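Long-range contacts in lipoprotein (Mycoplasma mycoides subsp. capri, PDB 7ADK), which probably acts as a peptidase of the chymotrypsin-like PA clan, consistent with the mycoplasma proteases of this family that cleave immunoglobulins: residues S178-D183 and Y699-R704; L287-Y292 and S421-M426; L805-L810 and K854-T859. One frame throughout, in Å; residues are numbered along the deposited sequence.

How the contacts relate
The three contacts form a triangle, with centres about 35 Å apart for contacts 1 and 2, about 28 Å for contacts 1 and 3, and about 32 Å for contacts 2 and 3. None touches another. Along the chain, contact 2 is nested within the long loop closed by contact 1, and contact 3 follows both. Contact 2 pairs two strands of the large antiparallel sheet, whereas contacts 1 and 3 flank the mixed sheet and share strand 783-792, which pairs with strand 807-809. Two sheets are consistent with the PA-clan plan; contact 3 joins the C-terminal tail to the mixed sheet, and contact 1 joins helix 176-192 to a loop whose Gln700 and Tyr703 touch that sheet.

Contact 1: residues S178-D183 and Y699-R704; sequences SRFDYD and YQIGYR
Helix 176-192, from near the start of the modelled chain, packs here on the loop between helix 688-691 and strand 712-714, inside the peptidase family region. The central piece is Ile701. Its CG1 lies anti to the carbonyl carbon (chi1 -62°), which sends CD1 to the helix, where it meets Phe180 CD1 at 3.5 Å. The same methyl is 3.8 Å from Asp183 CB, and Ile701 CG2 adds a looser touch on Phe180 CE1. With CG anti to the backbone N (chi1 176°), the ring of Phe180 swings round to the loop and runs alongside Arg704 in the opposite direction. Its CD1 sits over one face of that guanidinium, 3.8 Å from Arg704 NH1, with the two planes 60° apart, so the groups are tilted rather than stacked. On the other flank Arg179 runs out extended, and its NH1 passes obliquely by Tyr699 OH at 3.7 Å. The polar ends have further partners: Arg704 NH1 bonds to Ile707 O, Arg179 NH1 to Gln176 OE1, and the Asp183 carboxylate to the hydroxyls of Tyr161 and Tyr171. Within the loop, Tyr703 N donates to Gln700 OE1 over 3.0 Å, so the Gln700 side chain bridges residues 701-703, whose backbone angles are helical without the regular bonds. Ile701 sits among Phe180, Asp183, Asn184 and Tyr187, spaced i, i+3, i+4, i+7 on one side of the helix, a loop-on-helix contact resembling the hole of knobs-into-holes packing.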
ATOM      1  N   SER B 178      14.357  30.249  25.622  1.00 81.28           N
ATOM      2  CA  SER B 178      14.423  29.389  26.815  1.00 81.28           C
ATOM      3  C   SER B 178      13.908  27.955  26.596  1.00 81.28           C
ATOM      4  O   SER B 178      14.356  27.040  27.284  1.00 81.28           O
ATOM      5  CB  SER B 178      13.721  30.063  27.988  1.00 81.28           C
ATOM      6  OG  SER B 178      12.364  30.287  27.718  1.00 81.28           O
ATOM      7  N   ARG B 179      13.012  27.726  25.624  1.00 82.62           N
ATOM      8  CA  ARG B 179      12.687  26.391  25.087  1.00 82.62           C
ATOM      9  C   ARG B 179      13.901  25.725  24.446  1.00 82.62           C
ATOM     10  O   ARG B 179      14.174  24.575  24.763  1.00 82.62           O
ATOM     11  CB  ARG B 179      11.550  26.467  24.063  1.00 82.62           C
ATOM     12  CG  ARG B 179      10.162  26.622  24.680  1.00 82.62           C
ATOM     13  CD  ARG B 179       9.111  26.697  23.580  1.00 82.62           C
ATOM     14  NE  ARG B 179       7.749  26.834  24.101  1.00 82.62           N
ATOM     15  CZ  ARG B 179       6.690  27.161  23.392  1.00 82.62           C
ATOM     16  NH1 ARG B 179       6.713  27.306  22.110  1.00 82.62           N
ATOM     17  NH2 ARG B 179       5.558  27.371  23.971  1.00 82.62           N
ATOM     18  N   PHE B 180      14.665  26.447  23.626  1.00 77.39           N
ATOM     19  CA  PHE B 180      15.886  25.903  23.030  1.00 77.39           C
ATOM     20  C   PHE B 180      16.917  25.475  24.075  1.00 77.39           C
ATOM     21  O   PHE B 180      17.413  24.361  24.012  1.00 77.39           O
ATOM     22  CB  PHE B 180      16.538  26.892  22.070  1.00 77.39           C
ATOM     23  CG  PHE B 180      17.853  26.384  21.521  1.00 77.39           C
ATOM     24  CD1 PHE B 180      17.871  25.546  20.396  1.00 77.39           C
ATOM     25  CD2 PHE B 180      19.071  26.786  22.100  1.00 77.39           C
ATOM     26  CE1 PHE B 180      19.092  25.134  19.844  1.00 77.39           C
ATOM     27  CE2 PHE B 180      20.292  26.397  21.530  1.00 77.39           C
ATOM     28  CZ  PHE B 180      20.304  25.568  20.400  1.00 77.39           C
ATOM     29  N   ASP B 181      17.227  26.306  25.067  1.00 80.99           N
ATOM     30  CA  ASP B 181      18.204  25.967  26.105  1.00 80.99           C
ATOM     31  C   ASP B 181      17.849  24.687  26.890  1.00 80.99           C
ATOM     32  O   ASP B 181      18.749  23.997  27.372  1.00 80.99           O
ATOM     33  CB  ASP B 181      18.354  27.149  27.072  1.00 80.99           C
ATOM     34  CG  ASP B 181      18.995  28.419  26.507  1.00 80.99           C
ATOM     35  OD1 ASP B 181      18.911  29.459  27.201  1.00 80.99           O
ATOM     36  OD2 ASP B 181      19.641  28.393  25.440  1.00 80.99           O
ATOM     37  N   TYR B 182      16.567  24.321  26.979  1.00 82.69           N
ATOM     38  CA  TYR B 182      16.124  23.053  27.562  1.00 82.69           C
ATOM     39  C   TYR B 182      16.392  21.845  26.642  1.00 82.69           C
ATOM     40  O   TYR B 182      16.948  20.833  27.075  1.00 82.69           O
ATOM     41  CB  TYR B 182      14.642  23.176  27.916  1.00 82.69           C
ATOM     42  CG  TYR B 182      14.088  21.959  28.619  1.00 82.69           C
ATOM     43  CD1 TYR B 182      14.260  21.824  30.006  1.00 82.69           C
ATOM     44  CD2 TYR B 182      13.486  20.923  27.880  1.00 82.69           C
ATOM     45  CE1 TYR B 182      13.843  20.651  30.651  1.00 82.69           C
ATOM     46  CE2 TYR B 182      13.079  19.741  28.522  1.00 82.69           C
ATOM     47  CZ  TYR B 182      13.272  19.602  29.909  1.00 82.69           C
ATOM     48  OH  TYR B 182      12.971  18.440  30.532  1.00 82.69           O
ATOM     49  N   ASP B 183      16.021  21.955  25.366  1.00 82.39           N
ATOM     50  CA  ASP B 183      16.209  20.921  24.348  1.00 82.39           C
ATOM     51  C   ASP B 183      17.672  20.744  23.932  1.00 82.39           C
ATOM     52  O   ASP B 183      18.110  19.626  23.691  1.00 82.39           O
ATOM     53  CB  ASP B 183      15.371  21.246  23.107  1.00 82.39           C
ATOM     54  CG  ASP B 183      13.860  21.248  23.323  1.00 82.39           C
ATOM     55  OD1 ASP B 183      13.379  20.459  24.162  1.00 82.39           O
ATOM     56  OD2 ASP B 183      13.153  21.997  22.616  1.00 82.39           O
ATOM     57  N   TYR B 699      10.919  21.295  15.249  1.00 72.00           N
ATOM     58  CA  TYR B 699      11.733  21.538  16.449  1.00 72.00           C
ATOM     59  C   TYR B 699      12.961  20.594  16.480  1.00 72.00           C
ATOM     60  O   TYR B 699      13.371  20.113  17.530  1.00 72.00           O
ATOM     61  CB  TYR B 699      10.851  21.470  17.720  1.00 72.00           C
ATOM     62  CG  TYR B 699       9.875  22.616  17.984  1.00 72.00           C
ATOM     63  CD1 TYR B 699       8.875  22.960  17.050  1.00 72.00           C
ATOM     64  CD2 TYR B 699       9.923  23.312  19.210  1.00 72.00           C
ATOM     65  CE1 TYR B 699       7.959  23.991  17.325  1.00 72.00           C
ATOM     66  CE2 TYR B 699       8.994  24.328  19.501  1.00 72.00           C
ATOM     67  CZ  TYR B 699       8.010  24.673  18.554  1.00 72.00           C
ATOM     68  OH  TYR B 699       7.086  25.618  18.851  1.00 72.00           O
ATOM     69  N   GLN B 700      13.565  20.286  15.333  1.00 71.66           N
ATOM     70  CA  GLN B 700      14.864  19.608  15.240  1.00 71.66           C
ATOM     71  C   GLN B 700      16.018  20.562  15.616  1.00 71.66           C
ATOM     72  O   GLN B 700      16.095  21.670  15.088  1.00 71.66           O
ATOM     73  CB  GLN B 700      15.042  19.038  13.821  1.00 71.66           C
ATOM     74  CG  GLN B 700      15.702  17.658  13.796  1.00 71.66           C
ATOM     75  CD  GLN B 700      17.189  17.667  14.062  1.00 71.66           C
ATOM     76  OE1 GLN B 700      17.965  18.330  13.407  1.00 71.66           O
ATOM     77  NE2 GLN B 700      17.661  16.918  15.020  1.00 71.66           N
ATOM     78  N   ILE B 701      16.916  20.158  16.525  1.00 67.33           N
ATOM     79  CA  ILE B 701      18.034  21.009  16.964  1.00 67.33           C
ATOM     80  C   ILE B 701      19.197  20.991  15.965  1.00 67.33           C
ATOM     81  O   ILE B 701      19.809  22.021  15.705  1.00 67.33           O
ATOM     82  CB  ILE B 701      18.504  20.581  18.372  1.00 67.33           C
ATOM     83  CG1 ILE B 701      17.414  20.743  19.447  1.00 67.33           C
ATOM     84  CG2 ILE B 701      19.796  21.284  18.806  1.00 67.33           C
ATOM     85  CD1 ILE B 701      17.052  22.168  19.811  1.00 67.33           C
ATOM     86  N   GLY B 702      19.509  19.834  15.386  1.00 67.62           N
ATOM     87  CA  GLY B 702      20.716  19.623  14.592  1.00 67.62           C
ATOM     88  C   GLY B 702      20.819  20.506  13.361  1.00 67.62           C
ATOM     89  O   GLY B 702      21.855  21.117  13.128  1.00 67.62           O
ATOM     90  N   TYR B 703      19.760  20.579  12.561  1.00 65.78           N
ATOM     91  CA  TYR B 703      19.728  21.403  11.351  1.00 65.78           C
ATOM     92  C   TYR B 703      19.482  22.902  11.597  1.00 65.78           C
ATOM     93  O   TYR B 703      19.787  23.709  10.720  1.00 65.78           O
ATOM     94  CB  TYR B 703      18.669  20.839  10.403  1.00 65.78           C
ATOM     95  CG  TYR B 703      19.003  19.518   9.744  1.00 65.78           C
ATOM     96  CD1 TYR B 703      20.200  19.393   9.025  1.00 65.78           C
ATOM     97  CD2 TYR B 703      18.099  18.446   9.773  1.00 65.78           C
ATOM     98  CE1 TYR B 703      20.516  18.198   8.362  1.00 65.78           C
ATOM     99  CE2 TYR B 703      18.406  17.247   9.105  1.00 65.78           C
ATOM    100  CZ  TYR B 703      19.621  17.114   8.408  1.00 65.78           C
ATOM    101  OH  TYR B 703      19.942  15.945   7.801  1.00 65.78           O
ATOM    102  N   ARG B 704      18.921  23.306  12.741  1.00 67.29           N
ATOM    103  CA  ARG B 704      18.585  24.708  13.020  1.00 67.29           C
ATOM    104  C   ARG B 704      19.825  25.588  13.187  1.00 67.29           C
ATOM    105  O   ARG B 704      20.693  25.304  14.006  1.00 67.29           O
ATOM    106  CB  ARG B 704      17.695  24.778  14.267  1.00 67.29           C
ATOM    107  CG  ARG B 704      16.984  26.127  14.437  1.00 67.29           C
ATOM    108  CD  ARG B 704      16.471  26.318  15.863  1.00 67.29           C
ATOM    109  NE  ARG B 704      15.692  25.168  16.339  1.00 67.29           N
ATOM    110  CZ  ARG B 704      15.011  25.087  17.462  1.00 67.29           C
ATOM    111  NH1 ARG B 704      14.834  26.089  18.257  1.00 67.29           N
ATOM    112  NH2 ARG B 704      14.452  23.970  17.801  1.00 67.29           N
TER

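Contact 2: residues L287-Y292 and S421-M426; sequences LPNEEY and SESGTM
The carboxylate of Glu290 is the flat group most heavily used here, and the CG-SD bond of Met426 lies over one of its faces, the two side chains crossing at about a right angle. Met426 SD comes to 3.2 Å from Glu290 OE1, and Met426 CG to 3.4 Å from Glu290 OE2. Tyr292 OH approaches the same OE1 and donates a weak hydrogen bond. Glu290 holds CG in the crowded position between N and the carbonyl carbon (chi1 59°), which, with the chain extended beyond CG, carries the carboxylate to Met426. A buried carboxylate beside a thioether may well have a raised pKa. Within the pair, Glu422 O approaches the Tyr292 ring obliquely; Met459 touches the Tyr292 side chain from outside.

Beneath these side chains runs an antiparallel ladder: Glu290-Gly424 and Tyr292-Glu422 are hydrogen-bonded pairs, Asn289-Thr425 and Glu291-Ser423 non-hydrogen-bonded ones. The straightest link is Tyr292 N to Glu422 O, 2.9 Å with 173° at the hydrogen. Glu290 O is gripped twice, by Gly424 N in the carbonyl plane and by Ser423 OG, 2.8 Å away and above that plane. Met426 N also donates to Pro288 O at 3.3 Å, while Pro288 CG rests on Met426 CE.

Asn289 and Glu291 bond through their backbones to strand 461-467, so strand 289-293 is an interior strand of the antiparallel sheet. Strand 442-447 supplies Phe445 and Thr447 beside Met426, and Val451 of helix 449-452 touches Glu290 and Glu422.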
ATOM      1  N   LEU B 287       1.980  19.099 -10.619  1.00 60.11           N
ATOM      2  CA  LEU B 287       1.313  18.099 -11.401  1.00 60.11           C
ATOM      3  C   LEU B 287       2.214  16.877 -11.536  1.00 60.11           C
ATOM      4  O   LEU B 287       1.770  15.806 -11.105  1.00 60.11           O
ATOM      5  CB  LEU B 287       0.651  18.725 -12.669  1.00 60.11           C
ATOM      6  CG  LEU B 287       1.463  19.228 -13.881  1.00 60.11           C
ATOM      7  CD1 LEU B 287       1.726  18.123 -14.899  1.00 60.11           C
ATOM      8  CD2 LEU B 287       0.684  20.288 -14.634  1.00 60.11           C
ATOM      9  N   PRO B 288       3.457  16.967 -12.044  1.00 55.93           N
ATOM     10  CA  PRO B 288       4.093  15.801 -12.554  1.00 55.93           C
ATOM     11  C   PRO B 288       5.080  15.168 -11.581  1.00 55.93           C
ATOM     12  O   PRO B 288       6.071  15.766 -11.147  1.00 55.93           O
ATOM     13  CB  PRO B 288       4.766  16.259 -13.835  1.00 55.93           C
ATOM     14  CG  PRO B 288       4.987  17.754 -13.683  1.00 55.93           C
ATOM     15  CD  PRO B 288       4.316  18.091 -12.352  1.00 55.93           C
ATOM     16  N   ASN B 289       4.797  13.918 -11.270  1.00 54.99           N
ATOM     17  CA  ASN B 289       5.809  12.954 -10.930  1.00 54.99           C
ATOM     18  C   ASN B 289       6.502  12.731 -12.281  1.00 54.99           C
ATOM     19  O   ASN B 289       5.838  12.375 -13.251  1.00 54.99           O
ATOM     20  CB  ASN B 289       5.078  11.699 -10.460  1.00 54.99           C
ATOM     21  CG  ASN B 289       5.964  10.513 -10.173  1.00 54.99           C
ATOM     22  OD1 ASN B 289       7.175  10.587 -10.133  1.00 54.99           O
ATOM     23  ND2 ASN B 289       5.373   9.373  -9.943  1.00 54.99           N
ATOM     24  N   GLU B 290       7.783  13.044 -12.402  1.00 56.92           N
ATOM     25  CA  GLU B 290       8.478  12.988 -13.694  1.00 56.92           C
ATOM     26  C   GLU B 290       9.612  11.974 -13.703  1.00 56.92           C
ATOM     27  O   GLU B 290      10.259  11.733 -12.680  1.00 56.92           O
ATOM     28  CB  GLU B 290       8.918  14.389 -14.150  1.00 56.92           C
ATOM     29  CG  GLU B 290       9.866  15.068 -13.148  1.00 56.92           C
ATOM     30  CD  GLU B 290      10.877  16.034 -13.779  1.00 56.92           C
ATOM     31  OE1 GLU B 290      10.800  16.308 -15.003  1.00 56.92           O
ATOM     32  OE2 GLU B 290      11.776  16.499 -13.038  1.00 56.92           O
ATOM     33  N   GLU B 291       9.854  11.404 -14.884  1.00 57.32           N
ATOM     34  CA  GLU B 291      10.876  10.405 -15.170  1.00 57.32           C
ATOM     35  C   GLU B 291      11.689  10.821 -16.402  1.00 57.32           C
ATOM     36  O   GLU B 291      11.120  11.213 -17.419  1.00 57.32           O
ATOM     37  CB  GLU B 291      10.251   9.018 -15.413  1.00 57.32           C
ATOM     38  CG  GLU B 291       9.406   8.420 -14.268  1.00 57.32           C
ATOM     39  CD  GLU B 291       7.882   8.414 -14.537  1.00 57.32           C
ATOM     40  OE1 GLU B 291       7.290   9.482 -14.792  1.00 57.32           O
ATOM     41  OE2 GLU B 291       7.257   7.326 -14.477  1.00 57.32           O
ATOM     42  N   TYR B 292      13.011  10.675 -16.340  1.00 62.96           N
ATOM     43  CA  TYR B 292      13.914  10.751 -17.487  1.00 62.96           C
ATOM     44  C   TYR B 292      14.662   9.426 -17.641  1.00 62.96           C
ATOM     45  O   TYR B 292      15.370   9.033 -16.719  1.00 62.96           O
ATOM     46  CB  TYR B 292      14.925  11.882 -17.291  1.00 62.96           C
ATOM     47  CG  TYR B 292      14.329  13.261 -17.161  1.00 62.96           C
ATOM     48  CD1 TYR B 292      13.686  13.822 -18.268  1.00 62.96           C
ATOM     49  CD2 TYR B 292      14.392  13.967 -15.942  1.00 62.96           C
ATOM     50  CE1 TYR B 292      13.131  15.100 -18.204  1.00 62.96           C
ATOM     51  CE2 TYR B 292      13.786  15.241 -15.864  1.00 62.96           C
ATOM     52  CZ  TYR B 292      13.159  15.805 -16.988  1.00 62.96           C
ATOM     53  OH  TYR B 292      12.505  16.982 -16.897  1.00 62.96           O
ATOM     54  N   SER B 421      16.157   5.128 -14.663  1.00 74.92           N
ATOM     55  CA  SER B 421      15.434   6.410 -14.604  1.00 74.92           C
ATOM     56  C   SER B 421      16.034   7.357 -13.567  1.00 74.92           C
ATOM     57  O   SER B 421      16.158   7.005 -12.392  1.00 74.92           O
ATOM     58  CB  SER B 421      13.948   6.226 -14.265  1.00 74.92           C
ATOM     59  OG  SER B 421      13.315   5.292 -15.115  1.00 74.92           O
ATOM     60  N   GLU B 422      16.312   8.600 -13.946  1.00 67.25           N
ATOM     61  CA  GLU B 422      16.231   9.693 -12.981  1.00 67.25           C
ATOM     62  C   GLU B 422      14.742   9.999 -12.750  1.00 67.25           C
ATOM     63  O   GLU B 422      13.984  10.078 -13.719  1.00 67.25           O
ATOM     64  CB  GLU B 422      16.992  10.919 -13.487  1.00 67.25           C
ATOM     65  CG  GLU B 422      16.903  12.124 -12.526  1.00 67.25           C
ATOM     66  CD  GLU B 422      17.311  11.801 -11.090  1.00 67.25           C
ATOM     67  OE1 GLU B 422      18.383  11.197 -10.912  1.00 67.25           O
ATOM     68  OE2 GLU B 422      16.526  12.107 -10.159  1.00 67.25           O
ATOM     69  N   SER B 423      14.281  10.141 -11.509  1.00 57.55           N
ATOM     70  CA  SER B 423      12.897  10.529 -11.237  1.00 57.55           C
ATOM     71  C   SER B 423      12.763  11.409 -10.001  1.00 57.55           C
ATOM     72  O   SER B 423      13.395  11.187  -8.965  1.00 57.55           O
ATOM     73  CB  SER B 423      12.001   9.301 -11.148  1.00 57.55           C
ATOM     74  OG  SER B 423      10.678   9.704 -10.863  1.00 57.55           O
ATOM     75  N   GLY B 424      11.903  12.413 -10.102  1.00 54.23           N
ATOM     76  CA  GLY B 424      11.762  13.467  -9.103  1.00 54.23           C
ATOM     77  C   GLY B 424      10.382  14.092  -9.144  1.00 54.23           C
ATOM     78  O   GLY B 424       9.391  13.412  -9.435  1.00 54.23           O
ATOM     79  N   THR B 425      10.256  15.360  -8.781  1.00 52.11           N
ATOM     80  CA  THR B 425       8.970  16.040  -8.843  1.00 52.11           C
ATOM     81  C   THR B 425       9.132  17.491  -9.298  1.00 52.11           C
ATOM     82  O   THR B 425      10.197  18.099  -9.146  1.00 52.11           O
ATOM     83  CB  THR B 425       8.254  15.945  -7.493  1.00 52.11           C
ATOM     84  OG1 THR B 425       8.114  14.593  -7.138  1.00 52.11           O
ATOM     85  CG2 THR B 425       6.838  16.506  -7.520  1.00 52.11           C
ATOM     86  N   MET B 426       8.088  18.041  -9.896  1.00 55.15           N
ATOM     87  CA  MET B 426       8.016  19.423 -10.353  1.00 55.15           C
ATOM     88  C   MET B 426       6.663  20.052 -10.035  1.00 55.15           C
ATOM     89  O   MET B 426       5.677  19.362  -9.799  1.00 55.15           O
ATOM     90  CB  MET B 426       8.218  19.560 -11.870  1.00 55.15           C
ATOM     91  CG  MET B 426       9.322  18.718 -12.473  1.00 55.15           C
ATOM     92  SD  MET B 426       9.947  19.294 -14.062  1.00 55.15           S
ATOM     93  CE  MET B 426       8.619  18.808 -15.207  1.00 55.15           C
TER

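Contact 3: residues L805-L810 and K854-T859; sequences LGQYDL and KFNNGT
Gln807 lays its amide flat on the Phe855 ring, an amide-aromatic stack that fixes the C-terminal tail to strand 807-809 of the mixed sheet. The two planes are only 6° apart. Extended beyond CG, with that atom anti to the backbone N (chi1 180°), the glutamine covers one ring face along its length: CG makes a CH-pi contact 3.8 Å from the ring centroid, and OE1 stands 3.3 Å from Phe855 CG. At the ring edge, near its plane, lie Tyr808 O, 3.7 Å from Phe855 CZ, and Asp809 CB, so the strand backbone borders the ring that its side chain covers. The tip of Gln807 reaches the next tail residue, where NE2 donates to Asn856 OD1 at 3.2 Å and 159°. That acceptor lies in the plane of the glutamine amide, yet the donor stands above the Asn856 carbonyl plane, so the bond is better aimed from one end than from the other.

Further out, Lys816 N donates to Gln807 OE1, which fixes the rotation of the stacked amide. Arg790, from the neighbouring strand 783-792, makes a salt bridge with Asp809 OD2 and a cation-pi contact with Phe855, tying strand and tail to one side chain. The tail then reverses in a classic gamma-turn centred on Asn856 (phi 64°), closed by Asn857 N donating to Phe855 O across 2.8 Å.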
ATOM      1  N   LEU B 805      24.346  36.099   5.754  1.00 67.51           N
ATOM      2  CA  LEU B 805      23.451  35.144   5.072  1.00 67.51           C
ATOM      3  C   LEU B 805      23.221  35.522   3.596  1.00 67.51           C
ATOM      4  O   LEU B 805      22.993  34.651   2.765  1.00 67.51           O
ATOM      5  CB  LEU B 805      22.132  34.990   5.857  1.00 67.51           C
ATOM      6  CG  LEU B 805      20.957  34.318   5.107  1.00 67.51           C
ATOM      7  CD1 LEU B 805      21.226  32.869   4.738  1.00 67.51           C
ATOM      8  CD2 LEU B 805      19.707  34.332   5.962  1.00 67.51           C
ATOM      9  N   GLY B 806      23.312  36.800   3.244  1.00 66.39           N
ATOM     10  CA  GLY B 806      23.099  37.294   1.888  1.00 66.39           C
ATOM     11  C   GLY B 806      21.631  37.514   1.547  1.00 66.39           C
ATOM     12  O   GLY B 806      20.785  36.644   1.749  1.00 66.39           O
ATOM     13  N   GLN B 807      21.328  38.674   0.972  1.00 73.00           N
ATOM     14  CA  GLN B 807      19.988  39.043   0.525  1.00 73.00           C
ATOM     15  C   GLN B 807      19.846  38.809  -0.981  1.00 73.00           C
ATOM     16  O   GLN B 807      20.594  39.360  -1.787  1.00 73.00           O
ATOM     17  CB  GLN B 807      19.746  40.505   0.900  1.00 73.00           C
ATOM     18  CG  GLN B 807      18.365  41.005   0.476  1.00 73.00           C
ATOM     19  CD  GLN B 807      18.319  42.510   0.475  1.00 73.00           C
ATOM     20  OE1 GLN B 807      18.566  43.135  -0.540  1.00 73.00           O
ATOM     21  NE2 GLN B 807      18.053  43.146   1.587  1.00 73.00           N
ATOM     22  N   TYR B 808      18.865  38.003  -1.366  1.00 65.37           N
ATOM     23  CA  TYR B 808      18.691  37.546  -2.732  1.00 65.37           C
ATOM     24  C   TYR B 808      17.243  37.153  -3.025  1.00 65.37           C
ATOM     25  O   TYR B 808      16.500  36.742  -2.144  1.00 65.37           O
ATOM     26  CB  TYR B 808      19.664  36.383  -3.011  1.00 65.37           C
ATOM     27  CG  TYR B 808      19.386  35.065  -2.318  1.00 65.37           C
ATOM     28  CD1 TYR B 808      20.033  34.732  -1.117  1.00 65.37           C
ATOM     29  CD2 TYR B 808      18.510  34.142  -2.910  1.00 65.37           C
ATOM     30  CE1 TYR B 808      19.777  33.501  -0.496  1.00 65.37           C
ATOM     31  CE2 TYR B 808      18.242  32.921  -2.286  1.00 65.37           C
ATOM     32  CZ  TYR B 808      18.861  32.601  -1.070  1.00 65.37           C
ATOM     33  OH  TYR B 808      18.553  31.448  -0.427  1.00 65.37           O
ATOM     34  N   ASP B 809      16.860  37.211  -4.292  1.00 68.35           N
ATOM     35  CA  ASP B 809      15.662  36.567  -4.811  1.00 68.35           C
ATOM     36  C   ASP B 809      16.022  35.882  -6.129  1.00 68.35           C
ATOM     37  O   ASP B 809      16.451  36.543  -7.071  1.00 68.35           O
ATOM     38  CB  ASP B 809      14.555  37.613  -4.935  1.00 68.35           C
ATOM     39  CG  ASP B 809      13.197  37.035  -5.327  1.00 68.35           C
ATOM     40  OD1 ASP B 809      13.157  36.045  -6.088  1.00 68.35           O
ATOM     41  OD2 ASP B 809      12.183  37.607  -4.877  1.00 68.35           O
ATOM     42  N   LEU B 810      15.914  34.558  -6.189  1.00 64.09           N
ATOM     43  CA  LEU B 810      16.302  33.774  -7.365  1.00 64.09           C
ATOM     44  C   LEU B 810      15.160  33.529  -8.369  1.00 64.09           C
ATOM     45  O   LEU B 810      15.379  32.903  -9.398  1.00 64.09           O
ATOM     46  CB  LEU B 810      17.199  32.572  -6.994  1.00 64.09           C
ATOM     47  CG  LEU B 810      16.798  31.657  -5.839  1.00 64.09           C
ATOM     48  CD1 LEU B 810      15.533  30.908  -6.188  1.00 64.09           C
ATOM     49  CD2 LEU B 810      17.911  30.680  -5.527  1.00 64.09           C
ATOM     50  N   LYS B 854      10.743  44.271  -4.442  1.00 85.08           N
ATOM     51  CA  LYS B 854      11.925  45.111  -4.191  1.00 85.08           C
ATOM     52  C   LYS B 854      12.470  44.897  -2.771  1.00 85.08           C
ATOM     53  O   LYS B 854      11.829  44.266  -1.941  1.00 85.08           O
ATOM     54  CB  LYS B 854      11.595  46.586  -4.436  1.00 85.08           C
ATOM     55  CG  LYS B 854      11.297  46.900  -5.905  1.00 85.08           C
ATOM     56  CD  LYS B 854      10.950  48.387  -6.047  1.00 85.08           C
ATOM     57  CE  LYS B 854      10.405  48.746  -7.431  1.00 85.08           C
ATOM     58  NZ  LYS B 854      11.408  48.775  -8.469  1.00 85.08           N
ATOM     59  N   PHE B 855      13.658  45.407  -2.486  1.00 89.52           N
ATOM     60  CA  PHE B 855      14.313  45.346  -1.178  1.00 89.52           C
ATOM     61  C   PHE B 855      14.712  46.744  -0.686  1.00 89.52           C
ATOM     62  O   PHE B 855      14.978  47.639  -1.489  1.00 89.52           O
ATOM     63  CB  PHE B 855      15.567  44.475  -1.253  1.00 89.52           C
ATOM     64  CG  PHE B 855      15.384  42.993  -1.458  1.00 89.52           C
ATOM     65  CD1 PHE B 855      15.131  42.154  -0.363  1.00 89.52           C
ATOM     66  CD2 PHE B 855      15.570  42.433  -2.729  1.00 89.52           C
ATOM     67  CE1 PHE B 855      15.070  40.766  -0.537  1.00 89.52           C
ATOM     68  CE2 PHE B 855      15.513  41.047  -2.903  1.00 89.52           C
ATOM     69  CZ  PHE B 855      15.268  40.216  -1.807  1.00 89.52           C
ATOM     70  N   ASN B 856      14.828  46.895   0.639  1.00 98.78           N
ATOM     71  CA  ASN B 856      15.359  48.047   1.388  1.00 98.78           C
ATOM     72  C   ASN B 856      14.577  49.369   1.268  1.00 98.78           C
ATOM     73  O   ASN B 856      14.291  49.976   2.302  1.00 98.78           O
ATOM     74  CB  ASN B 856      16.867  48.223   1.108  1.00 98.78           C
ATOM     75  CG  ASN B 856      17.705  47.064   1.613  1.00 98.78           C
ATOM     76  OD1 ASN B 856      18.182  46.215   0.874  1.00 98.78           O
ATOM     77  ND2 ASN B 856      17.880  46.964   2.908  1.00 98.78           N
ATOM     78  N   ASN B 857      14.192  49.825   0.070  1.00106.12           N
ATOM     79  CA  ASN B 857      13.272  50.960  -0.071  1.00106.12           C
ATOM     80  C   ASN B 857      11.832  50.544   0.274  1.00106.12           C
ATOM     81  O   ASN B 857      11.115  51.294   0.929  1.00106.12           O
ATOM     82  CB  ASN B 857      13.420  51.626  -1.454  1.00106.12           C
ATOM     83  CG  ASN B 857      12.803  50.886  -2.637  1.00106.12           C
ATOM     84  OD1 ASN B 857      12.747  49.671  -2.711  1.00106.12           O
ATOM     85  ND2 ASN B 857      12.318  51.611  -3.614  1.00106.12           N
ATOM     86  N   GLY B 858      11.445  49.312  -0.075  1.00107.69           N
ATOM     87  CA  GLY B 858      10.321  48.591   0.516  1.00107.69           C
ATOM     88  C   GLY B 858      10.807  47.601   1.571  1.00107.69           C
ATOM     89  O   GLY B 858      11.435  46.604   1.241  1.00107.69           O
ATOM     90  N   THR B 859      10.536  47.875   2.842  1.00110.34           N
ATOM     91  CA  THR B 859      10.816  46.980   3.980  1.00110.34           C
ATOM     92  C   THR B 859       9.616  46.113   4.386  1.00110.34           C
ATOM     93  O   THR B 859       9.790  45.170   5.156  1.00110.34           O
ATOM     94  CB  THR B 859      11.305  47.774   5.196  1.00110.34           C
ATOM     95  OG1 THR B 859      10.314  48.684   5.591  1.00110.34           O
ATOM     96  CG2 THR B 859      12.577  48.558   4.925  1.00110.34           C
TER